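PDB 4XA8: D-isomer specific 2-hydroxyacid dehydrogenase NAD-binding from Xanthobacter autotrophicus, which binds NADPH and probably works as a nicotinamide-dependent oxidoreductase of D-2-hydroxyacids. Local coordinates for residues A[14-19]-A[56-61]; A[73-78]-A[295-300]; A[9-14]-A[43-48]. All coordinates share one frame; numbering follows the deposited sequence.

Contact 1 of 3, residues A[14-19]-A[56-61]; sequences SAVDIG and LVWKPP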
ATOM      1  N   SER A  14       1.902   9.407  27.558  1.00 27.69           N
ATOM      2  CA  SER A  14       2.086   9.681  26.124  1.00 29.82           C
ATOM      3  C   SER A  14       0.863  10.388  25.525  1.00 32.20           C
ATOM      4  O   SER A  14      -0.247  10.014  25.814  1.00 35.51           O
ATOM      5  CB  SER A  14       2.376   8.399  25.362  1.00 30.49           C
ATOM      6  OG  SER A  14       2.413   8.659  23.954  1.00 30.01           O
ATOM      7  N   ALA A  15       1.077  11.414  24.707  1.00 33.90           N
ATOM      8  CA  ALA A  15      -0.045  12.047  23.960  1.00 34.95           C
ATOM      9  C   ALA A  15      -0.358  11.304  22.659  1.00 33.95           C
ATOM     10  O   ALA A  15      -1.351  11.635  21.983  1.00 36.31           O
ATOM     11  CB  ALA A  15       0.292  13.499  23.655  1.00 38.00           C
ATOM     12  N   VAL A  16       0.470  10.315  22.305  1.00 32.05           N
ATOM     13  CA  VAL A  16       0.348   9.626  21.005  1.00 35.10           C
ATOM     14  C   VAL A  16       0.137   8.102  21.157  1.00 35.47           C
ATOM     15  O   VAL A  16       0.227   7.373  20.190  1.00 40.10           O
ATOM     16  CB  VAL A  16       1.520   9.980  20.036  1.00 34.84           C
ATOM     17  CG1 VAL A  16       1.560  11.464  19.752  1.00 36.32           C
ATOM     18  CG2 VAL A  16       2.868   9.560  20.603  1.00 36.79           C
ATOM     19  N   ASP A  17      -0.155   7.635  22.368  1.00 37.72           N
ATOM     20  CA  ASP A  17      -0.319   6.206  22.674  1.00 37.09           C
ATOM     21  C   ASP A  17      -1.456   6.076  23.677  1.00 36.72           C
ATOM     22  O   ASP A  17      -1.706   6.984  24.451  1.00 37.00           O
ATOM     23  CB  ASP A  17       0.943   5.584  23.282  1.00 38.10           C
ATOM     24  CG  ASP A  17       2.178   5.667  22.375  1.00 40.19           C
ATOM     25  OD1 ASP A  17       2.388   4.708  21.590  1.00 37.37           O
ATOM     26  OD2 ASP A  17       2.972   6.638  22.520  1.00 37.37           O
ATOM     27  N   ILE A  18      -2.164   4.959  23.642  1.00 38.65           N
ATOM     28  CA  ILE A  18      -3.342   4.766  24.484  1.00 38.44           C
ATOM     29  C   ILE A  18      -2.940   4.113  25.810  1.00 35.57           C
ATOM     30  O   ILE A  18      -2.674   2.887  25.865  1.00 34.44           O
ATOM     31  CB  ILE A  18      -4.393   3.867  23.812  1.00 40.92           C
ATOM     32  CG1 ILE A  18      -4.833   4.454  22.453  1.00 43.63           C
ATOM     33  CG2 ILE A  18      -5.598   3.708  24.746  1.00 43.57           C
ATOM     34  CD1 ILE A  18      -5.326   3.418  21.437  1.00 46.56           C
ATOM     35  N   GLY A  19      -2.980   4.908  26.873  1.00 34.03           N
ATOM     36  CA  GLY A  19      -2.569   4.442  28.235  1.00 34.37           C
ATOM     37  C   GLY A  19      -3.214   3.151  28.683  1.00 34.96           C
ATOM     38  O   GLY A  19      -2.537   2.224  29.139  1.00 34.15           O
ATOM     39  N   LEU A  56       7.189   4.978  31.942  1.00 29.67           N
ATOM     40  CA  LEU A  56       7.086   4.613  30.537  1.00 30.18           C
ATOM     41  C   LEU A  56       6.491   5.801  29.813  1.00 30.00           C
ATOM     42  O   LEU A  56       5.343   6.159  30.052  1.00 29.80           O
ATOM     43  CB  LEU A  56       6.185   3.380  30.395  1.00 30.62           C
ATOM     44  CG  LEU A  56       5.829   2.916  28.979  1.00 29.73           C
ATOM     45  CD1 LEU A  56       7.102   2.504  28.283  1.00 31.04           C
ATOM     46  CD2 LEU A  56       4.833   1.763  29.080  1.00 29.74           C
ATOM     47  N   VAL A  57       7.277   6.446  28.961  1.00 29.57           N
ATOM     48  CA  VAL A  57       6.904   7.765  28.469  1.00 30.38           C
ATOM     49  C   VAL A  57       7.224   8.036  27.002  1.00 30.84           C
ATOM     50  O   VAL A  57       8.171   7.462  26.423  1.00 33.21           O
ATOM     51  CB  VAL A  57       7.602   8.890  29.278  1.00 31.38           C
ATOM     52  CG1 VAL A  57       7.290   8.822  30.755  1.00 33.37           C
ATOM     53  CG2 VAL A  57       9.102   8.844  29.051  1.00 32.52           C
ATOM     54  N   TRP A  58       6.446   8.954  26.415  1.00 30.45           N
ATOM     55  CA  TRP A  58       6.826   9.618  25.169  1.00 31.90           C
ATOM     56  C   TRP A  58       6.686  11.157  25.304  1.00 32.53           C
ATOM     57  O   TRP A  58       5.608  11.682  25.591  1.00 30.26           O
ATOM     58  CB  TRP A  58       6.011   9.095  23.992  1.00 34.59           C
ATOM     59  CG  TRP A  58       6.422   9.673  22.677  1.00 39.04           C
ATOM     60  CD1 TRP A  58       5.852  10.745  22.041  1.00 41.94           C
ATOM     61  CD2 TRP A  58       7.516   9.255  21.847  1.00 44.00           C
ATOM     62  NE1 TRP A  58       6.488  10.982  20.848  1.00 44.40           N
ATOM     63  CE2 TRP A  58       7.525  10.098  20.711  1.00 46.73           C
ATOM     64  CE3 TRP A  58       8.496   8.257  21.958  1.00 47.22           C
ATOM     65  CZ2 TRP A  58       8.466   9.959  19.676  1.00 51.86           C
ATOM     66  CZ3 TRP A  58       9.434   8.120  20.930  1.00 51.89           C
ATOM     67  CH2 TRP A  58       9.410   8.968  19.806  1.00 53.49           C
ATOM     68  N   LYS A  59       7.801  11.860  25.135  1.00 34.40           N
ATOM     69  CA  LYS A  59       7.858  13.339  25.221  1.00 38.62           C
ATOM     70  C   LYS A  59       6.986  13.967  26.327  1.00 37.35           C
ATOM     71  O   LYS A  59       6.107  14.771  26.033  1.00 35.93           O
ATOM     72  CB  LYS A  59       7.508  13.937  23.870  1.00 42.35           C
ATOM     73  CG  LYS A  59       8.491  13.520  22.805  1.00 47.07           C
ATOM     74  CD  LYS A  59       8.405  14.450  21.597  1.00 54.68           C
ATOM     75  CE  LYS A  59       8.847  13.759  20.323  1.00 58.72           C
ATOM     76  NZ  LYS A  59       8.012  14.219  19.178  1.00 63.15           N
ATOM     77  N   PRO A  60       7.225  13.580  27.601  1.00 35.08           N
ATOM     78  CA  PRO A  60       6.381  14.040  28.695  1.00 34.57           C
ATOM     79  C   PRO A  60       6.559  15.532  28.900  1.00 37.95           C
ATOM     80  O   PRO A  60       7.498  16.104  28.343  1.00 38.71           O
ATOM     81  CB  PRO A  60       6.873  13.218  29.907  1.00 33.58           C
ATOM     82  CG  PRO A  60       8.274  12.857  29.579  1.00 34.28           C
ATOM     83  CD  PRO A  60       8.297  12.676  28.079  1.00 34.77           C
ATOM     84  N   PRO A  61       5.644  16.166  29.671  1.00 38.37           N
ATOM     85  CA  PRO A  61       5.674  17.600  29.862  1.00 40.17           C
ATOM     86  C   PRO A  61       6.960  18.045  30.572  1.00 39.92           C
ATOM     87  O   PRO A  61       7.540  17.274  31.349  1.00 37.72           O
ATOM     88  CB  PRO A  61       4.434  17.877  30.754  1.00 41.53           C
ATOM     89  CG  PRO A  61       3.642  16.630  30.765  1.00 40.03           C
ATOM     90  CD  PRO A  61       4.596  15.520  30.477  1.00 38.42           C
TER
HETATM   91  O   HOH W   1       3.575  12.446  24.142  1.00 38.39           O

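Contact 2 of 3, residues A[73-78]-A[295-300]; sequences LVINLG and PQIVEN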
ATOM      1  N   LEU A  73      13.993   3.849  36.923  1.00 38.95           N
ATOM      2  CA  LEU A  73      13.989   3.331  35.566  1.00 38.48           C
ATOM      3  C   LEU A  73      13.073   4.178  34.681  1.00 36.38           C
ATOM      4  O   LEU A  73      11.920   4.455  35.043  1.00 36.49           O
ATOM      5  CB  LEU A  73      13.521   1.861  35.581  1.00 39.14           C
ATOM      6  CG  LEU A  73      13.382   1.152  34.221  1.00 39.74           C
ATOM      7  CD1 LEU A  73      14.732   1.137  33.518  1.00 41.91           C
ATOM      8  CD2 LEU A  73      12.855  -0.276  34.383  1.00 40.28           C
ATOM      9  N   VAL A  74      13.593   4.619  33.538  1.00 37.44           N
ATOM     10  CA  VAL A  74      12.774   5.214  32.482  1.00 35.89           C
ATOM     11  C   VAL A  74      12.773   4.320  31.255  1.00 35.45           C
ATOM     12  O   VAL A  74      13.809   3.730  30.900  1.00 37.07           O
ATOM     13  CB  VAL A  74      13.284   6.611  32.089  1.00 38.05           C
ATOM     14  CG1 VAL A  74      12.511   7.154  30.890  1.00 37.63           C
ATOM     15  CG2 VAL A  74      13.138   7.533  33.259  1.00 38.56           C
ATOM     16  N   ILE A  75      11.606   4.214  30.633  1.00 33.26           N
ATOM     17  CA  ILE A  75      11.426   3.443  29.413  1.00 35.36           C
ATOM     18  C   ILE A  75      10.793   4.361  28.365  1.00 34.35           C
ATOM     19  O   ILE A  75       9.711   4.889  28.571  1.00 32.44           O
ATOM     20  CB  ILE A  75      10.521   2.190  29.603  1.00 35.18           C
ATOM     21  CG1 ILE A  75      10.937   1.345  30.823  1.00 38.02           C
ATOM     22  CG2 ILE A  75      10.558   1.347  28.334  1.00 35.76           C
ATOM     23  CD1 ILE A  75      10.118   1.590  32.083  1.00 37.37           C
ATOM     24  N   ASN A  76      11.487   4.571  27.262  1.00 36.09           N
ATOM     25  CA  ASN A  76      11.008   5.437  26.207  1.00 37.18           C
ATOM     26  C   ASN A  76      10.123   4.634  25.234  1.00 36.03           C
ATOM     27  O   ASN A  76      10.509   3.559  24.787  1.00 39.45           O
ATOM     28  CB  ASN A  76      12.211   6.072  25.483  1.00 43.03           C
ATOM     29  CG  ASN A  76      11.819   7.227  24.581  1.00 45.96           C
ATOM     30  OD1 ASN A  76      12.090   7.211  23.384  1.00 56.30           O
ATOM     31  ND2 ASN A  76      11.159   8.212  25.136  1.00 44.06           N
ATOM     32  N   LEU A  77       8.941   5.140  24.905  1.00 43.69           N
ATOM     33  CA  LEU A  77       7.974   4.390  24.072  1.00 45.32           C
ATOM     34  C   LEU A  77       8.303   4.350  22.578  1.00 49.99           C
ATOM     35  O   LEU A  77       7.511   4.795  21.753  1.00 55.64           O
ATOM     36  CB  LEU A  77       6.550   4.934  24.225  1.00 44.01           C
ATOM     37  CG  LEU A  77       5.781   4.520  25.462  1.00 41.20           C
ATOM     38  CD1 LEU A  77       4.659   5.492  25.811  1.00 41.04           C
ATOM     39  CD2 LEU A  77       5.255   3.112  25.230  1.00 40.16           C
ATOM     40  N   GLY A  78       9.443   3.766  22.237  1.00 52.41           N
ATOM     41  CA  GLY A  78       9.865   3.617  20.846  1.00 56.64           C
ATOM     42  C   GLY A  78      11.169   2.860  20.889  1.00 59.49           C
ATOM     43  O   GLY A  78      11.831   2.858  21.940  1.00 53.05           O
ATOM     44  N   PRO A 295       6.384  -7.571  28.172  1.00 37.53           N
ATOM     45  CA  PRO A 295       7.264  -8.531  28.841  1.00 39.37           C
ATOM     46  C   PRO A 295       8.649  -8.011  29.145  1.00 39.77           C
ATOM     47  O   PRO A 295       9.108  -8.186  30.276  1.00 41.70           O
ATOM     48  CB  PRO A 295       7.317  -9.704  27.849  1.00 41.39           C
ATOM     49  CG  PRO A 295       5.990  -9.651  27.189  1.00 40.78           C
ATOM     50  CD  PRO A 295       5.738  -8.189  26.993  1.00 37.87           C
ATOM     51  N   GLN A 296       9.292  -7.335  28.185  1.00 41.13           N
ATOM     52  CA  GLN A 296      10.637  -6.771  28.409  1.00 40.76           C
ATOM     53  C   GLN A 296      10.617  -5.620  29.425  1.00 38.02           C
ATOM     54  O   GLN A 296      11.585  -5.442  30.165  1.00 36.36           O
ATOM     55  CB  GLN A 296      11.360  -6.382  27.097  1.00 43.85           C
ATOM     56  CG  GLN A 296      10.821  -5.131  26.396  1.00 47.56           C
ATOM     57  CD  GLN A 296      11.330  -4.913  24.964  1.00 49.91           C
ATOM     58  OE1 GLN A 296      11.891  -3.869  24.660  1.00 48.46           O
ATOM     59  NE2 GLN A 296      11.100  -5.890  24.072  1.00 50.91           N
ATOM     60  N   ILE A 297       9.509  -4.875  29.508  1.00 34.27           N
ATOM     61  CA  ILE A 297       9.366  -3.851  30.551  1.00 34.78           C
ATOM     62  C   ILE A 297       9.280  -4.501  31.958  1.00 36.85           C
ATOM     63  O   ILE A 297      10.015  -4.117  32.898  1.00 33.96           O
ATOM     64  CB  ILE A 297       8.143  -2.947  30.278  1.00 33.07           C
ATOM     65  CG1 ILE A 297       8.310  -2.228  28.936  1.00 31.97           C
ATOM     66  CG2 ILE A 297       7.944  -1.973  31.427  1.00 34.44           C
ATOM     67  CD1 ILE A 297       7.049  -1.596  28.382  1.00 30.83           C
ATOM     68  N   VAL A 298       8.382  -5.479  32.103  1.00 37.33           N
ATOM     69  CA  VAL A 298       8.255  -6.242  33.349  1.00 40.32           C
ATOM     70  C   VAL A 298       9.581  -6.898  33.781  1.00 40.83           C
ATOM     71  O   VAL A 298       9.940  -6.866  34.970  1.00 41.78           O
ATOM     72  CB  VAL A 298       7.065  -7.241  33.269  1.00 41.25           C
ATOM     73  CG1 VAL A 298       7.147  -8.305  34.374  1.00 46.31           C
ATOM     74  CG2 VAL A 298       5.761  -6.451  33.347  1.00 38.94           C
ATOM     75  N   GLU A 299      10.325  -7.450  32.830  1.00 39.97           N
ATOM     76  CA  GLU A 299      11.657  -8.027  33.121  1.00 44.50           C
ATOM     77  C   GLU A 299      12.705  -6.976  33.561  1.00 42.79           C
ATOM     78  O   GLU A 299      13.582  -7.271  34.356  1.00 45.26           O
ATOM     79  CB  GLU A 299      12.158  -8.825  31.918  1.00 45.71           C
ATOM     80  CG  GLU A 299      13.584  -9.325  31.972  1.00 50.93           C
ATOM     81  CD  GLU A 299      13.867 -10.322  33.094  1.00 55.30           C
ATOM     82  OE1 GLU A 299      12.916 -10.870  33.710  1.00 55.43           O
ATOM     83  OE2 GLU A 299      15.066 -10.547  33.346  1.00 56.22           O
ATOM     84  N   ASN A 300      12.629  -5.772  33.028  1.00 40.16           N
ATOM     85  CA  ASN A 300      13.548  -4.718  33.438  1.00 41.62           C
ATOM     86  C   ASN A 300      13.188  -4.158  34.806  1.00 41.66           C
ATOM     87  O   ASN A 300      14.063  -3.745  35.581  1.00 45.16           O
ATOM     88  CB  ASN A 300      13.640  -3.614  32.371  1.00 40.73           C
ATOM     89  CG  ASN A 300      14.715  -3.890  31.329  1.00 42.96           C
ATOM     90  OD1 ASN A 300      15.619  -4.732  31.529  1.00 42.59           O
ATOM     91  ND2 ASN A 300      14.642  -3.163  30.208  1.00 40.73           N
TER

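Contact 3 of 3, residues A[9-14]-A[43-48]; sequences ALVFYS and GHVEGD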
ATOM      1  N   ALA A   9       5.306   1.571  41.860  1.00 46.47           N
ATOM      2  CA  ALA A   9       4.337   1.831  40.778  1.00 43.83           C
ATOM      3  C   ALA A   9       5.010   2.242  39.475  1.00 40.47           C
ATOM      4  O   ALA A   9       6.118   2.822  39.466  1.00 38.67           O
ATOM      5  CB  ALA A   9       3.338   2.907  41.199  1.00 45.43           C
ATOM      6  N   LEU A  10       4.352   1.911  38.368  1.00 37.01           N
ATOM      7  CA  LEU A  10       4.728   2.434  37.071  1.00 34.80           C
ATOM      8  C   LEU A  10       3.794   3.544  36.657  1.00 33.14           C
ATOM      9  O   LEU A  10       2.573   3.395  36.741  1.00 35.49           O
ATOM     10  CB  LEU A  10       4.655   1.334  36.008  1.00 32.60           C
ATOM     11  CG  LEU A  10       5.107   1.787  34.618  1.00 32.80           C
ATOM     12  CD1 LEU A  10       5.785   0.644  33.872  1.00 32.44           C
ATOM     13  CD2 LEU A  10       3.916   2.347  33.833  1.00 32.34           C
ATOM     14  N   VAL A  11       4.371   4.641  36.171  1.00 32.79           N
ATOM     15  CA  VAL A  11       3.612   5.746  35.591  1.00 31.99           C
ATOM     16  C   VAL A  11       3.813   5.779  34.071  1.00 30.87           C
ATOM     17  O   VAL A  11       4.939   5.660  33.592  1.00 29.46           O
ATOM     18  CB  VAL A  11       3.994   7.131  36.200  1.00 33.69           C
ATOM     19  CG1 VAL A  11       5.417   7.542  35.833  1.00 33.97           C
ATOM     20  CG2 VAL A  11       3.044   8.210  35.710  1.00 34.13           C
ATOM     21  N   PHE A  12       2.712   5.966  33.357  1.00 27.82           N
ATOM     22  CA  PHE A  12       2.674   6.054  31.906  1.00 28.46           C
ATOM     23  C   PHE A  12       2.326   7.473  31.450  1.00 28.93           C
ATOM     24  O   PHE A  12       1.326   8.081  31.937  1.00 29.23           O
ATOM     25  CB  PHE A  12       1.522   5.168  31.402  1.00 30.28           C
ATOM     26  CG  PHE A  12       1.357   5.160  29.904  1.00 30.97           C
ATOM     27  CD1 PHE A  12       0.584   6.104  29.266  1.00 31.53           C
ATOM     28  CD2 PHE A  12       1.978   4.179  29.135  1.00 33.42           C
ATOM     29  CE1 PHE A  12       0.406   6.055  27.876  1.00 31.05           C
ATOM     30  CE2 PHE A  12       1.827   4.155  27.751  1.00 30.74           C
ATOM     31  CZ  PHE A  12       1.017   5.086  27.141  1.00 30.05           C
ATOM     32  N   TYR A  13       3.099   7.987  30.497  1.00 27.89           N
ATOM     33  CA  TYR A  13       2.724   9.223  29.834  1.00 29.41           C
ATOM     34  C   TYR A  13       2.952   9.138  28.316  1.00 27.57           C
ATOM     35  O   TYR A  13       4.076   8.904  27.839  1.00 27.02           O
ATOM     36  CB  TYR A  13       3.473  10.460  30.377  1.00 28.91           C
ATOM     37  CG  TYR A  13       2.967  11.721  29.722  1.00 29.38           C
ATOM     38  CD1 TYR A  13       3.464  12.126  28.491  1.00 30.84           C
ATOM     39  CD2 TYR A  13       1.950  12.479  30.297  1.00 31.25           C
ATOM     40  CE1 TYR A  13       2.972  13.250  27.844  1.00 32.16           C
ATOM     41  CE2 TYR A  13       1.458  13.621  29.665  1.00 31.97           C
ATOM     42  CZ  TYR A  13       1.978  13.998  28.434  1.00 31.81           C
ATOM     43  OH  TYR A  13       1.511  15.118  27.761  1.00 33.50           O
ATOM     44  N   SER A  14       1.902   9.407  27.558  1.00 27.69           N
ATOM     45  CA  SER A  14       2.086   9.681  26.124  1.00 29.82           C
ATOM     46  C   SER A  14       0.863  10.388  25.525  1.00 32.20           C
ATOM     47  O   SER A  14      -0.247  10.014  25.814  1.00 35.51           O
ATOM     48  CB  SER A  14       2.376   8.399  25.362  1.00 30.49           C
ATOM     49  OG  SER A  14       2.413   8.659  23.954  1.00 30.01           O
ATOM     50  N   GLY A  43       0.083  16.059  32.692  1.00 36.45           N
ATOM     51  CA  GLY A  43       0.711  14.928  33.359  1.00 36.80           C
ATOM     52  C   GLY A  43       0.180  14.596  34.749  1.00 37.79           C
ATOM     53  O   GLY A  43       0.798  13.810  35.485  1.00 36.85           O
ATOM     54  N   HIS A  44      -0.962  15.171  35.121  1.00 40.79           N
ATOM     55  CA  HIS A  44      -1.564  14.852  36.401  1.00 43.57           C
ATOM     56  C   HIS A  44      -1.782  13.355  36.536  1.00 44.57           C
ATOM     57  O   HIS A  44      -2.367  12.720  35.662  1.00 43.03           O
ATOM     58  CB  HIS A  44      -2.912  15.534  36.617  1.00 46.33           C
ATOM     59  CG  HIS A  44      -3.570  15.089  37.882  1.00 50.79           C
ATOM     60  ND1 HIS A  44      -2.922  15.136  39.099  1.00 51.15           N
ATOM     61  CD2 HIS A  44      -4.786  14.535  38.123  1.00 54.18           C
ATOM     62  CE1 HIS A  44      -3.721  14.666  40.043  1.00 55.69           C
ATOM     63  NE2 HIS A  44      -4.863  14.302  39.481  1.00 56.67           N
ATOM     64  N   VAL A  45      -1.329  12.809  37.647  1.00 46.80           N
ATOM     65  CA  VAL A  45      -1.445  11.391  37.911  1.00 48.20           C
ATOM     66  C   VAL A  45      -1.918  11.283  39.366  1.00 52.68           C
ATOM     67  O   VAL A  45      -1.432  12.019  40.224  1.00 52.48           O
ATOM     68  CB  VAL A  45      -0.097  10.674  37.636  1.00 44.74           C
ATOM     69  CG1 VAL A  45       1.042  11.193  38.521  1.00 45.15           C
ATOM     70  CG2 VAL A  45      -0.238   9.168  37.774  1.00 47.92           C
ATOM     71  N   GLU A  46      -2.897  10.412  39.621  1.00 55.07           N
ATOM     72  CA  GLU A  46      -3.367  10.137  40.979  1.00 60.52           C
ATOM     73  C   GLU A  46      -2.353   9.316  41.778  1.00 58.90           C
ATOM     74  O   GLU A  46      -1.481   8.639  41.210  1.00 53.55           O
ATOM     75  CB  GLU A  46      -4.701   9.370  40.950  1.00 66.17           C
ATOM     76  CG  GLU A  46      -5.892  10.154  40.405  1.00 69.87           C
ATOM     77  CD  GLU A  46      -7.227   9.461  40.673  1.00 77.45           C
ATOM     78  OE1 GLU A  46      -7.605   9.302  41.861  1.00 83.03           O
ATOM     79  OE2 GLU A  46      -7.916   9.075  39.699  1.00 76.86           O
ATOM     80  N   GLY A  47      -2.491   9.371  43.105  1.00 59.53           N
ATOM     81  CA  GLY A  47      -1.737   8.497  44.003  1.00 61.13           C
ATOM     82  C   GLY A  47      -0.471   9.139  44.547  1.00 60.20           C
ATOM     83  O   GLY A  47      -0.078  10.205  44.090  1.00 59.84           O
ATOM     84  N   ASP A  48       0.161   8.480  45.525  1.00 60.35           N
ATOM     85  CA  ASP A  48       1.410   8.964  46.147  1.00 58.31           C
ATOM     86  C   ASP A  48       2.602   8.894  45.185  1.00 52.86           C
ATOM     87  O   ASP A  48       3.044   7.807  44.818  1.00 54.22           O
ATOM     88  CB  ASP A  48       1.706   8.170  47.440  1.00 61.81           C
ATOM     89  CG  ASP A  48       2.885   8.729  48.234  1.00 61.78           C
ATOM     90  OD1 ASP A  48       3.654   9.574  47.706  1.00 58.47           O
ATOM     91  OD2 ASP A  48       3.043   8.309  49.398  1.00 63.93           O
TER

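Contact 1 of 3, residues A[14-19]-A[56-61]
Loops at the carboxyl ends of strands 9-13 and 52-57, neighbours in a parallel sheet, meet where an ST turn at Ser14 packs against Trp58. Ser14 OG takes the N-H of Val16 at 3.0 Å and is itself donor to Asp17 OD2, whose anti lone pair it uses, at 2.5 Å. With OG anti to the backbone N (chi1 174°), the hydroxyl lies beside the root of the tryptophan, 3.6 Å from Trp58 CB. The indole carries the rest: Val16 CG2 comes obliquely onto its pyrrole part, 3.5 Å from Trp58 CD1, and Trp58 NE1 is a little farther off. One face of the ring has Lys59 CG 3.8 Å above it, toward the rim. A water joins the two backbones, accepting from Ala15 N at 2.8 Å and donating to Trp58 O at 2.6 Å. With an alanine in place of Ser14 the hydroxyl is gone, and the Val16 N-H and the Asp17 carboxylate would probably be left without that partner, the carboxylate then freer to turn. The Trp58 side chain lies about 7 Å from that of Ser286, a residue seen to bind NADPH. Leu77 borders both Ser14 and Asp17, helix 19-29 follows directly after Ile18 as N-cap, and Trp134 and Tyr136 of the second subunit reach Val16 and Ala15.

Contact 2 of 3, residues A[73-78]-A[295-300]
Leu73 and Ile75, on one face of strand 73-76, rest on Asn300 and Ile297 of helix 290-306, which returns late in the chain to pack on the five-stranded parallel sheet of this domain. All four residues are buried. At Leu73, chi1 of 177° swings the branch out toward the helix, where CD2 lies 3.9 Å from Asn300 O and 4.0 Å from Asn300 CB, so a methyl meets the helix backbone and the base of a polar side chain. The approach at Ile75 is a little longer, CD1 to Ile297 CG2, at 4.2 Å. Ile297 also touches Leu56 of the adjacent strand 52-57 and Trp22 and Leu26 of helix 19-29. The helix turns its other face outward: Pro295 is exposed, and Glu299 forms salt bridges with Arg302 and Arg303. Ile75 lies about 7 Å, side chain to side chain, from Arg97, a residue seen to bind NADPH. The segments meet by van der Waals packing, a methyl pair at one end and a methyl against a carbonyl at the other. Between them the fit is thus one of shape; polar anchors of the helix, Gln296 OE1 to Ser99 N and Asn300 OD1 to Leu311 N, lie elsewhere.

Contact 3 of 3, residues A[9-14]-A[43-48]
Val11 and Tyr13 of strand 9-13 meet Val45 and Gly43 of a loop that runs over one face of a parallel sheet with strand order 2-1-3-4-5, the flavodoxin-like arrangement expected of the substrate-binding domain in D-2-hydroxyacid dehydrogenases. In the first shell, Val11 CG2 and Val45 CG2 touch methyl to methyl at 4.0 Å, the two side chains crossing at about a right angle. Both valines direct their CB at the facing segment, and chi1 values of 67° in Val11 and 61° in Val45 then bring CG2 of each to the meeting point. Two residues further along the same strand, the Tyr13 ring lies obliquely against the backbone of Gly43, with CE2 4.0 Å from Gly43 CA and 4.1 Å from Gly43 N. Gly43 has a positive phi (74°), a conformation that glycine adopts easily.

A second shell backs these partners: Val11 packs on Val52 and Ala55 of strand 52-57, Val45 also rests on Arg36 of strand 34-37, and Pro61 lies against the Tyr13 ring. The backbone of Leu10 is bonded to Asp34 and Arg36, that of Ala9 to Glu51 and Arg53, so the strand is held between both neighbours. The polar end of the tyrosine is tied to the same stretch of chain that its ring touches: the phenol oxygen of Tyr13, OH, accepts the backbone N-H of Gly41, two residues before Gly43.

From the N terminus, strand 9-13 opens contact 3 and runs into the loop that opens contact 1, the two sharing Ser14. Contact 3 closes first, at 43-48, after helix 19-29 and strand 34-37; contact 1 closes at 56-61, so their spans cross, and strands 9-13 and 52-57 lie side by side, with Trp58 N to Tyr13 O at 2.8 Å. Contact 2 opens only afterwards, at strand 73-76, the next neighbour of 52-57 in the sheet. It closes more than 200 residues later, its span taking in the whole seven-stranded sheet of the NAD-binding domain before helix 290-306 returns. Together they exemplify a parallel sheet flanked by loops and a helix from distant parts of the chain.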